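Local coordinates for protein involved in catabolism of external DNA (Legionella pneumophila subsp. pneumophila, PDB 2OO3) that probably methylates a single adenine of 23S ribosomal RNA at N6, using S-adenosyl-L-methionine as the methyl donor, at residues K19-T24 and S78-Y83; P36-E41 and L154-K159; A181-Y186 and R214-K219; C195-V200 and E233-C238. All blocks are in the same frame, centred on the assembly; numbering follows the deposited sequence. Where two conformers were deposited one is given.

Interaction 1. Residues K19-T24 and S78-Y83; sequences KHITLT and SLFLEY. With SO4 (sulfate ion), chain D.
Phe80, Glu82 and Tyr83 press on His20, Ile21 and Thr24, packing a 3-10 turn and the start of helix 81-90 against one flank of helix 14-30. At the outer end Ser78 N donates to sulfate O2 (2.7 Å), an ion probably taken from the crystallisation liquor. Leu79 offers its carbonyl to a bridging water. Phe80 then meets the isoleucine tip obliquely, CE1 lying 3.3 Å from Ile21 CD1. Glu82 contributes its CB, 4.1 Å from Thr24 CB, while its carboxylate forms a salt bridge with Arg25. Tyr83 carries most of the contact: a chi1 of 179° sets its CG anti to the backbone N, toward helix 14-30, and Ile21 CG1 sits 3.5 Å above the ring plane over the centre, a CH-pi contact. Thr24 CG2 is at the ring edge, and His20 CB approaches Tyr83 CE1 obliquely at 3.5 Å. The water donates to Thr24 OG1 and Leu79 O and accepts from Tyr83 N, joining the two segments; Thr24 OG1 in turn donates to Ile21 O (2.8 Å). Tyr99 OH links Tyr83 OH and His20 ND1, so Tyr83 would be second-shell to the site of S-adenosyl-L-methionine, which His20 is predicted to bind. Helix 102-109 touches His20, Thr24 and Glu82, helix 249-263 meets Ile21, and Leu23 packs on strand 161-165.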
# COMPACT_ATOMS: atom_id res chain seq x y z
N LYS A 19 -2.94 3.43 -2.74
CA LYS A 19 -2.05 2.56 -1.97
C LYS A 19 -0.92 1.96 -2.83
O LYS A 19 0.26 1.91 -2.42
CB LYS A 19 -2.90 1.50 -1.24
CG LYS A 19 -2.41 0.10 -1.23
CD LYS A 19 -3.40 -0.91 -0.57
CE LYS A 19 -4.88 -0.53 -0.72
NZ LYS A 19 -5.76 -1.60 -0.19
N HIS A 20 -1.26 1.51 -4.03
CA HIS A 20 -0.26 0.85 -4.87
C HIS A 20 0.71 1.82 -5.53
O HIS A 20 1.88 1.50 -5.68
CB HIS A 20 -0.93 -0.06 -5.90
CG HIS A 20 -1.57 -1.28 -5.28
ND1 HIS A 20 -2.67 -1.90 -5.83
CD2 HIS A 20 -1.25 -2.00 -4.17
CE1 HIS A 20 -3.00 -2.95 -5.10
NE2 HIS A 20 -2.17 -3.03 -4.08
N ILE A 21 0.25 3.01 -5.91
CA ILE A 21 1.18 4.01 -6.43
C ILE A 21 2.14 4.39 -5.32
O ILE A 21 3.36 4.51 -5.57
CB ILE A 21 0.45 5.28 -6.94
CG1 ILE A 21 -0.47 4.88 -8.10
CG2 ILE A 21 1.48 6.36 -7.36
CD1 ILE A 21 -1.43 6.01 -8.57
N THR A 22 1.60 4.59 -4.10
CA THR A 22 2.43 4.86 -2.91
C THR A 22 3.50 3.78 -2.73
O THR A 22 4.67 4.09 -2.60
CB THR A 22 1.58 4.98 -1.64
OG1 THR A 22 0.71 6.13 -1.80
CG2 THR A 22 2.46 5.21 -0.41
N LEU A 23 3.08 2.52 -2.74
CA LEU A 23 4.04 1.40 -2.70
C LEU A 23 5.11 1.53 -3.79
O LEU A 23 6.30 1.42 -3.50
CB LEU A 23 3.28 0.07 -2.85
CG LEU A 23 4.12 -1.20 -2.91
CD1 LEU A 23 5.05 -1.38 -1.68
CD2 LEU A 23 3.20 -2.45 -3.06
N THR A 24 4.72 1.79 -5.04
CA THR A 24 5.70 1.87 -6.12
C THR A 24 6.75 2.97 -5.89
O THR A 24 7.92 2.78 -6.22
CB THR A 24 5.10 1.99 -7.55
OG1 THR A 24 4.53 3.29 -7.77
CG2 THR A 24 4.04 0.88 -7.83
N SER A 78 4.94 11.41 -15.07
CA SER A 78 5.94 10.34 -15.02
C SER A 78 6.03 9.62 -13.69
O SER A 78 6.54 8.50 -13.65
CB SER A 78 7.33 10.89 -15.39
OG SER A 78 7.79 11.75 -14.35
N LEU A 79 5.57 10.23 -12.59
CA LEU A 79 5.49 9.53 -11.28
C LEU A 79 4.63 8.24 -11.30
O LEU A 79 4.76 7.40 -10.40
CB LEU A 79 4.97 10.48 -10.17
CG LEU A 79 5.98 11.55 -9.73
CD1 LEU A 79 5.35 12.46 -8.67
CD2 LEU A 79 7.21 10.91 -9.16
N PHE A 80 3.78 8.13 -12.31
CA PHE A 80 2.90 6.97 -12.52
C PHE A 80 3.51 5.84 -13.32
O PHE A 80 2.91 4.75 -13.44
CB PHE A 80 1.61 7.42 -13.21
CG PHE A 80 0.63 8.18 -12.30
CD1 PHE A 80 -0.53 7.55 -11.82
CD2 PHE A 80 0.87 9.52 -11.94
CE1 PHE A 80 -1.45 8.26 -11.02
CE2 PHE A 80 -0.03 10.24 -11.12
CZ PHE A 80 -1.19 9.62 -10.65
N LEU A 81 4.71 6.06 -13.86
CA LEU A 81 5.31 5.09 -14.77
C LEU A 81 5.44 3.70 -14.21
O LEU A 81 5.08 2.75 -14.88
CB LEU A 81 6.70 5.56 -15.30
CG LEU A 81 6.64 6.74 -16.27
CD1 LEU A 81 8.10 7.28 -16.47
CD2 LEU A 81 6.03 6.29 -17.57
N GLU A 82 5.97 3.56 -13.01
CA GLU A 82 6.27 2.20 -12.49
C GLU A 82 4.95 1.46 -12.25
O GLU A 82 4.80 0.29 -12.58
CB GLU A 82 7.07 2.27 -11.19
CG GLU A 82 8.55 2.73 -11.38
CD GLU A 82 8.74 4.28 -11.30
OE1 GLU A 82 7.80 5.08 -11.52
OE2 GLU A 82 9.89 4.70 -11.01
N TYR A 83 3.98 2.20 -11.72
CA TYR A 83 2.65 1.64 -11.46
C TYR A 83 2.00 1.13 -12.74
O TYR A 83 1.56 -0.01 -12.81
CB TYR A 83 1.76 2.73 -10.82
CG TYR A 83 0.32 2.32 -10.50
CD1 TYR A 83 0.05 1.32 -9.54
CD2 TYR A 83 -0.74 2.95 -11.11
CE1 TYR A 83 -1.25 0.95 -9.23
CE2 TYR A 83 -2.06 2.58 -10.81
CZ TYR A 83 -2.31 1.60 -9.85
OH TYR A 83 -3.62 1.25 -9.55
S SO4 D . 5.96 14.89 -16.27
O1 SO4 D . 5.62 15.73 -17.42
O2 SO4 D . 5.49 13.55 -16.58
O3 SO4 D . 7.41 14.88 -16.08
O4 SO4 D . 5.32 15.39 -15.06
O HOH W 1 4.40 4.62 -10.15

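Interaction 2. Residues P36-E41 and L154-K159; sequences PLFYLE and LPPPEK
Phe38 and Pro156 form the close part of this contact, where the first residue of strand 38-41 meets the proline-rich loop 154-159. The Phe38 side chain leaves with CG anti to its backbone N (chi1 -178°), which takes CG toward the loop. Pro156 CB approaches Phe38 CD2 obliquely at 3.6 Å. Leu154 adds a branch from another direction: its CD2 lies at the ring edge, near the ring plane, 4.0 Å from Phe38 CE2. A cis peptide bond joins Leu154 to Pro155, and Pro155 itself points away; Leu154 and Pro156, on either side of it in sequence, both meet the same ring. Glu158 closes the other end. Its chain bends at chi2 (89°). Glu158 CG rests on Pro36 CB at 3.8 Å, and OE1 of Glu158 comes to 3.7 Å from Phe38 CB. The carboxylate is turned only 19° from the plane of the ring. The far oxygen, OE2, forms a salt bridge with Arg115. Toward solvent the fit is looser: Pro36 and Glu158 are partly exposed, and no direct hydrogen bond links the segments. Instead, a water donates to Pro36 O (2.8 Å) and Glu158 O (2.6 Å). Pro156 to Lys159 make a type I turn, closed by Lys159 N to Pro156 O at 2.8 Å. This turn lies between helix 146-153 and strand 161-165, and strand 38-41 runs between strands 115-119 and 161-165, with helix 14-30 packing on Leu37 and Tyr39.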
# COMPACT_ATOMS: atom_id res chain seq x y z
N PRO A 36 20.81 -5.20 0.36
CA PRO A 36 19.55 -5.94 0.40
C PRO A 36 18.55 -5.27 1.29
O PRO A 36 18.90 -4.62 2.28
CB PRO A 36 19.94 -7.30 0.99
CG PRO A 36 21.32 -7.17 1.44
CD PRO A 36 21.96 -6.05 0.75
N LEU A 37 17.30 -5.41 0.88
CA LEU A 37 16.14 -4.89 1.57
C LEU A 37 15.28 -6.07 1.98
O LEU A 37 15.07 -7.02 1.18
CB LEU A 37 15.37 -3.93 0.62
CG LEU A 37 14.04 -3.31 1.07
CD1 LEU A 37 14.23 -2.28 2.19
CD2 LEU A 37 13.30 -2.64 -0.10
N PHE A 38 14.81 -6.05 3.22
CA PHE A 38 13.74 -6.95 3.64
C PHE A 38 12.38 -6.29 3.31
O PHE A 38 12.12 -5.15 3.73
CB PHE A 38 13.84 -7.17 5.16
CG PHE A 38 12.82 -8.12 5.71
CD1 PHE A 38 12.66 -9.38 5.16
CD2 PHE A 38 12.06 -7.77 6.82
CE1 PHE A 38 11.75 -10.27 5.67
CE2 PHE A 38 11.12 -8.68 7.35
CZ PHE A 38 10.96 -9.92 6.76
N TYR A 39 11.53 -7.00 2.58
CA TYR A 39 10.21 -6.48 2.27
C TYR A 39 9.20 -7.39 2.95
O TYR A 39 9.14 -8.58 2.65
CB TYR A 39 9.99 -6.44 0.75
CG TYR A 39 8.58 -6.06 0.37
CD1 TYR A 39 8.18 -4.71 0.38
CD2 TYR A 39 7.65 -7.03 0.01
CE1 TYR A 39 6.88 -4.35 0.04
CE2 TYR A 39 6.32 -6.67 -0.35
CZ TYR A 39 5.96 -5.33 -0.32
OH TYR A 39 4.69 -4.93 -0.66
N LEU A 40 8.43 -6.83 3.87
CA LEU A 40 7.43 -7.60 4.63
C LEU A 40 6.00 -7.10 4.38
O LEU A 40 5.71 -5.91 4.61
CB LEU A 40 7.77 -7.55 6.14
CG LEU A 40 6.73 -8.09 7.13
CD1 LEU A 40 6.53 -9.59 6.90
CD2 LEU A 40 7.22 -7.83 8.51
N GLU A 41 5.12 -8.00 3.92
CA GLU A 41 3.70 -7.70 3.87
C GLU A 41 2.95 -8.49 4.91
O GLU A 41 3.07 -9.71 4.97
CB GLU A 41 3.09 -7.99 2.50
CG GLU A 41 3.39 -6.96 1.45
CD GLU A 41 2.72 -7.32 0.12
OE1 GLU A 41 3.21 -6.93 -0.96
OE2 GLU A 41 1.70 -8.03 0.18
N LEU A 154 11.50 -8.77 13.00
CA LEU A 154 12.18 -7.47 13.04
C LEU A 154 13.00 -7.36 14.34
O LEU A 154 12.58 -7.92 15.37
CB LEU A 154 11.16 -6.33 12.91
CG LEU A 154 10.26 -6.29 11.67
CD1 LEU A 154 9.26 -5.15 11.76
CD2 LEU A 154 11.07 -6.14 10.38
N PRO A 155 14.20 -6.74 14.28
CA PRO A 155 14.88 -6.21 13.10
C PRO A 155 15.40 -7.33 12.20
O PRO A 155 15.82 -8.38 12.72
CB PRO A 155 16.06 -5.43 13.69
CG PRO A 155 16.34 -6.11 15.01
CD PRO A 155 15.01 -6.58 15.50
N PRO A 156 15.37 -7.14 10.87
CA PRO A 156 15.80 -8.20 9.97
C PRO A 156 17.32 -8.19 9.85
O PRO A 156 17.93 -7.13 10.05
CB PRO A 156 15.17 -7.81 8.62
CG PRO A 156 15.05 -6.32 8.68
CD PRO A 156 14.95 -5.92 10.14
N PRO A 157 17.93 -9.35 9.49
CA PRO A 157 19.38 -9.40 9.27
C PRO A 157 19.87 -8.40 8.24
O PRO A 157 20.97 -7.90 8.38
CB PRO A 157 19.63 -10.85 8.79
CG PRO A 157 18.25 -11.39 8.39
CD PRO A 157 17.27 -10.65 9.26
N GLU A 158 19.05 -8.09 7.23
CA GLU A 158 19.38 -7.06 6.22
C GLU A 158 19.58 -5.67 6.84
O GLU A 158 20.25 -4.79 6.25
CB GLU A 158 18.26 -6.98 5.16
CG GLU A 158 18.15 -8.18 4.24
CD GLU A 158 17.23 -9.30 4.77
OE1 GLU A 158 16.78 -9.27 5.92
OE2 GLU A 158 16.96 -10.24 4.01
N LYS A 159 18.95 -5.45 7.99
CA LYS A 159 18.98 -4.16 8.70
C LYS A 159 18.32 -3.01 7.96
O LYS A 159 18.48 -1.86 8.36
CB LYS A 159 20.42 -3.77 9.08
CG LYS A 159 20.78 -4.18 10.49
CD LYS A 159 21.29 -5.56 10.55
CE LYS A 159 22.24 -5.72 11.74
NZ LYS A 159 23.55 -6.25 11.24
O HOH W 2 21.20 -4.54 3.85

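Interaction 3. Residues A181-Y186 and R214-K219; sequences AIKNAY and REISSK. With SO4 (sulfate ion), chain C.
Ile216, near the end of helix 203-216, reaches into the flank of helix 174-188 and touches Ile182, Lys183 and Tyr186. Its CG2 lies 3.6 Å from Tyr186 CG and off-centre to the ring, in a CH-pi contact 30° from the ring normal. The other branch is directed into the helix flank, Ile216 CD1 to Lys183 N 3.6 Å and to Ile182 CG2 3.9 Å; the isoleucines meet at about a right angle. Ile216 CG1 lies 3.8 Å from Lys183 CB. The extended Lys183 chain continues past the contact, its amine near Glu215 without reaching it. Tyr186 and Ile216 slide past each other in opposite directions: a chi1 of -178° carries Tyr186 CG toward the loop after Ile216, and CZ of its ring lies 3.8 Å from Ser217 CB. Farther out, polar ends gather round a sulfate, probably from the crystallisation liquor. Ser217 OG donates to sulfate O1 (2.7 Å), Lys219 NZ reaches the same oxygen (2.9 Å), and Ser218 N donates to O4; Lys278 NZ binds the ion as well. One water bridges Tyr186 OH, Ser217 OG, Lys219 NZ and sulfate O1. Ser217 OG also accepts from Lys219 N (3.1 Å), an ST turn, while donating to the sulfate. Ile243 of strand 237-243 packs on Ile182, Tyr186 and Ile216, strand 193-200 on Ile182 and Tyr186, and helix 146-153 on Ala181 and Asn184.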
# COMPACT_ATOMS: atom_id res chain seq x y z
N ALA A 181 0.68 -3.19 17.27
CA ALA A 181 1.69 -4.01 16.63
C ALA A 181 2.82 -3.17 15.99
O ALA A 181 4.01 -3.53 16.10
CB ALA A 181 1.05 -4.92 15.59
N ILE A 182 2.47 -2.10 15.28
CA ILE A 182 3.51 -1.21 14.71
C ILE A 182 4.35 -0.56 15.80
O ILE A 182 5.57 -0.49 15.68
CB ILE A 182 2.92 -0.14 13.77
CG1 ILE A 182 2.15 -0.82 12.63
CG2 ILE A 182 4.02 0.84 13.25
CD1 ILE A 182 1.23 0.14 11.81
N LYS A 183 3.72 -0.10 16.89
CA LYS A 183 4.50 0.48 17.97
C LYS A 183 5.54 -0.53 18.48
O LYS A 183 6.71 -0.16 18.68
CB LYS A 183 3.59 0.96 19.13
CG LYS A 183 4.38 1.71 20.23
CD LYS A 183 3.42 2.31 21.27
CE LYS A 183 4.13 2.64 22.54
NZ LYS A 183 3.15 3.15 23.59
N ASN A 184 5.14 -1.79 18.63
CA ASN A 184 6.05 -2.81 19.16
C ASN A 184 7.20 -3.06 18.19
O ASN A 184 8.36 -3.12 18.60
CB ASN A 184 5.33 -4.14 19.39
CG ASN A 184 6.30 -5.28 19.72
OD1 ASN A 184 6.44 -6.26 18.94
ND2 ASN A 184 6.99 -5.16 20.86
N ALA A 185 6.84 -3.19 16.90
CA ALA A 185 7.79 -3.41 15.82
C ALA A 185 8.79 -2.25 15.77
O ALA A 185 9.98 -2.48 15.72
CB ALA A 185 7.03 -3.52 14.49
N TYR A 186 8.28 -1.02 15.81
CA TYR A 186 9.11 0.17 15.75
C TYR A 186 10.11 0.20 16.91
O TYR A 186 11.27 0.60 16.72
CB TYR A 186 8.23 1.43 15.76
CG TYR A 186 9.02 2.71 15.66
CD1 TYR A 186 9.38 3.24 14.41
CD2 TYR A 186 9.41 3.40 16.81
CE1 TYR A 186 10.10 4.41 14.33
CE2 TYR A 186 10.11 4.56 16.73
CZ TYR A 186 10.46 5.05 15.50
OH TYR A 186 11.18 6.21 15.44
N ARG A 214 0.22 8.47 15.75
CA ARG A 214 0.98 9.69 16.00
C ARG A 214 1.95 9.53 17.17
O ARG A 214 3.05 10.05 17.12
CB ARG A 214 0.06 10.89 16.19
CG ARG A 214 0.69 12.21 15.84
CD ARG A 214 -0.32 13.20 15.17
NE ARG A 214 -1.66 13.12 15.74
CZ ARG A 214 -2.77 12.84 15.05
NH1 ARG A 214 -2.74 12.66 13.73
NH2 ARG A 214 -3.94 12.78 15.70
N GLU A 215 1.57 8.75 18.17
CA GLU A 215 2.43 8.51 19.34
C GLU A 215 3.73 7.74 19.08
O GLU A 215 4.68 7.83 19.86
CB GLU A 215 1.61 7.84 20.44
CG GLU A 215 0.45 8.74 20.94
CD GLU A 215 -0.53 8.02 21.86
OE1 GLU A 215 -0.32 6.82 22.17
OE2 GLU A 215 -1.53 8.66 22.27
N ILE A 216 3.78 6.97 17.98
CA ILE A 216 4.90 6.07 17.71
C ILE A 216 6.18 6.84 17.34
O ILE A 216 7.27 6.56 17.86
CB ILE A 216 4.52 5.05 16.63
CG1 ILE A 216 3.33 4.21 17.12
CG2 ILE A 216 5.73 4.15 16.26
CD1 ILE A 216 2.76 3.26 16.05
N SER A 217 6.02 7.82 16.45
CA SER A 217 7.13 8.56 15.90
C SER A 217 6.64 9.84 15.26
O SER A 217 5.56 9.90 14.68
CB SER A 217 7.88 7.70 14.86
OG SER A 217 8.92 8.45 14.28
N SER A 218 7.46 10.87 15.39
CA SER A 218 7.22 12.15 14.76
C SER A 218 7.89 12.25 13.39
O SER A 218 7.73 13.26 12.67
CB SER A 218 7.83 13.23 15.65
OG SER A 218 9.18 12.87 15.88
N LYS A 219 8.65 11.23 13.00
CA LYS A 219 9.23 11.26 11.65
C LYS A 219 8.22 10.53 10.77
O LYS A 219 8.41 9.34 10.42
CB LYS A 219 10.58 10.55 11.57
CG LYS A 219 11.72 11.22 12.35
CD LYS A 219 13.05 10.53 12.01
CE LYS A 219 13.86 10.21 13.24
NZ LYS A 219 13.36 8.99 13.94
S SO4 C . 11.01 10.03 16.92
O1 SO4 C . 10.99 9.69 15.50
O2 SO4 C . 11.02 8.78 17.69
O3 SO4 C . 12.23 10.79 17.20
O4 SO4 C . 9.83 10.79 17.31
O HOH W 3 11.35 7.39 13.32

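Interaction 4. Residues C195-V200 and E233-C238; sequences CVWYPV and EGMTGC
Trp197 receives two sulfur atoms at the rim of its indole. Met235 SD lies in the ring plane at the edge of the six-membered ring, 3.7 Å from Trp197 CZ2, a Met-aromatic contact. Cys238 SG sits beside the five-membered ring and accepts a hydrogen bond from Trp197 NE1 (3.5 Å, 154°), tilted 20° from the ring plane. The methionine sulfur fills the corner where the indole edge meets the proline ring, Met235 SD to Pro199 CB 3.9 Å. Pro199 N lies 3.9 Å above one face of the Trp197 ring, offset toward the rim. On the opposite face of the sheet Val200 CB packs on the flat Gly237 peptide, 3.5 Å from Gly237 O. Val200 N donates to that same oxygen (2.9 Å), while Val200 O is met nearly head-on by Thr236 N (3.0 Å, C=O...N 174°) and also touched by Met235 CA. Pro199 and Cys238 form an antiparallel non-hydrogen-bonded pair, with CA atoms 4.2 Å apart. Trp197 also borders Asp166, the predicted proton acceptor, whose Asp-Pro-Ser-Tyr run resembles the (Asp/Asn)-Pro-Pro-(Tyr/Phe) motif of N6-adenine methyltransferases, with Ser in third place; Tyr169 OH of that run bonds to Trp197 O. Strand 193-200 lies between strands 161-165 and 237-243; helix 14-30 packs on Trp197, Met235 and Cys238, and helix 203-216 on Val196 and Tyr198.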
# COMPACT_ATOMS: atom_id res chain seq x y z
N CYS A 195 4.67 1.46 6.36
CA CYS A 195 3.60 2.06 5.59
C CYS A 195 2.31 1.31 5.88
O CYS A 195 2.16 0.15 5.53
CB CYS A 195 3.91 1.97 4.10
SG CYS A 195 2.67 2.74 3.07
N VAL A 196 1.36 1.98 6.52
CA VAL A 196 0.07 1.32 6.83
C VAL A 196 -1.07 2.08 6.14
O VAL A 196 -1.15 3.32 6.23
CB VAL A 196 -0.15 1.18 8.36
CG1 VAL A 196 -0.10 2.53 9.06
CG2 VAL A 196 -1.47 0.42 8.70
N TRP A 197 -1.90 1.33 5.41
CA TRP A 197 -3.10 1.84 4.77
C TRP A 197 -4.24 1.81 5.80
O TRP A 197 -4.36 0.85 6.60
CB TRP A 197 -3.47 0.94 3.56
CG TRP A 197 -4.75 1.39 2.88
CD1 TRP A 197 -4.89 2.43 1.97
CD2 TRP A 197 -6.07 0.89 3.15
NE1 TRP A 197 -6.22 2.57 1.64
CE2 TRP A 197 -6.96 1.64 2.34
CE3 TRP A 197 -6.58 -0.09 4.01
CZ2 TRP A 197 -8.34 1.43 2.37
CZ3 TRP A 197 -7.95 -0.34 4.00
CH2 TRP A 197 -8.82 0.41 3.17
N TYR A 198 -5.14 2.81 5.73
CA TYR A 198 -6.34 2.81 6.57
C TYR A 198 -7.51 3.43 5.81
O TYR A 198 -7.30 4.29 4.93
CB TYR A 198 -6.08 3.57 7.87
CG TYR A 198 -5.71 5.03 7.67
CD1 TYR A 198 -6.69 6.02 7.64
CD2 TYR A 198 -4.37 5.42 7.54
CE1 TYR A 198 -6.35 7.37 7.47
CE2 TYR A 198 -4.02 6.74 7.39
CZ TYR A 198 -5.01 7.71 7.34
OH TYR A 198 -4.64 9.02 7.18
N PRO A 199 -8.75 2.98 6.11
CA PRO A 199 -9.92 3.58 5.51
C PRO A 199 -10.49 4.72 6.32
O PRO A 199 -10.17 4.89 7.50
CB PRO A 199 -10.94 2.42 5.52
CG PRO A 199 -10.59 1.62 6.74
CD PRO A 199 -9.10 1.85 6.99
N VAL A 200 -11.35 5.51 5.66
CA VAL A 200 -12.24 6.44 6.34
C VAL A 200 -13.68 5.95 6.11
O VAL A 200 -14.30 6.17 5.03
CB VAL A 200 -12.06 7.90 5.84
CG1 VAL A 200 -12.98 8.85 6.66
CG2 VAL A 200 -10.61 8.32 6.01
N GLU A 233 -21.64 7.08 3.23
CA GLU A 233 -21.97 5.67 3.37
C GLU A 233 -20.81 4.86 2.80
O GLU A 233 -20.33 5.16 1.70
CB GLU A 233 -23.27 5.33 2.63
CG GLU A 233 -23.64 3.86 2.79
CD GLU A 233 -25.06 3.50 2.30
OE1 GLU A 233 -25.65 4.27 1.49
OE2 GLU A 233 -25.58 2.43 2.73
N GLY A 234 -20.36 3.86 3.56
CA GLY A 234 -19.22 3.03 3.19
C GLY A 234 -17.92 3.82 3.27
O GLY A 234 -17.82 4.80 4.02
N MET A 235 -16.92 3.42 2.50
CA MET A 235 -15.62 4.06 2.57
C MET A 235 -15.61 5.33 1.73
O MET A 235 -15.61 5.26 0.50
CB MET A 235 -14.53 3.08 2.10
CG MET A 235 -13.08 3.61 2.18
SD MET A 235 -11.83 2.35 1.70
CE MET A 235 -12.26 1.88 0.08
N THR A 236 -15.57 6.49 2.36
CA THR A 236 -15.66 7.73 1.58
C THR A 236 -14.28 8.29 1.26
O THR A 236 -14.13 9.28 0.52
CB THR A 236 -16.39 8.79 2.39
OG1 THR A 236 -15.75 8.89 3.66
CG2 THR A 236 -17.86 8.36 2.57
N GLY A 237 -13.26 7.66 1.84
CA GLY A 237 -11.89 8.12 1.61
C GLY A 237 -10.97 7.12 2.24
O GLY A 237 -11.42 6.15 2.86
N CYS A 238 -9.67 7.37 2.12
CA CYS A 238 -8.71 6.47 2.76
C CYS A 238 -7.39 7.20 2.92
O CYS A 238 -7.22 8.32 2.41
CB CYS A 238 -8.54 5.21 1.89
SG CYS A 238 -7.63 5.53 0.37

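From the N terminus, helix 14-30 opens interaction 1 and strand 38-41 interaction 2 before 78-83 closes the first and 154-159 the second, so these two cross. Later, 181-186 and 195-200 open interactions 3 and 4, and 214-219 and 233-238 close them in that order: a second crossed pair, in series with the first. Interaction 1 joins helices 14-30 and 81-90, interaction 2 strand 38-41 to the loop before strand 161-165, interaction 3 helices 174-188 and 203-216, interaction 4 neighbouring strands 193-200 and 237-243. The class I methyltransferase order 3-2-1-4-5-7-6 is extended at the edge by strand 270-275. Interactions 1 and 4 touch through Lys19 and Trp197, interactions 2 and 3 through Leu154 and Ala185.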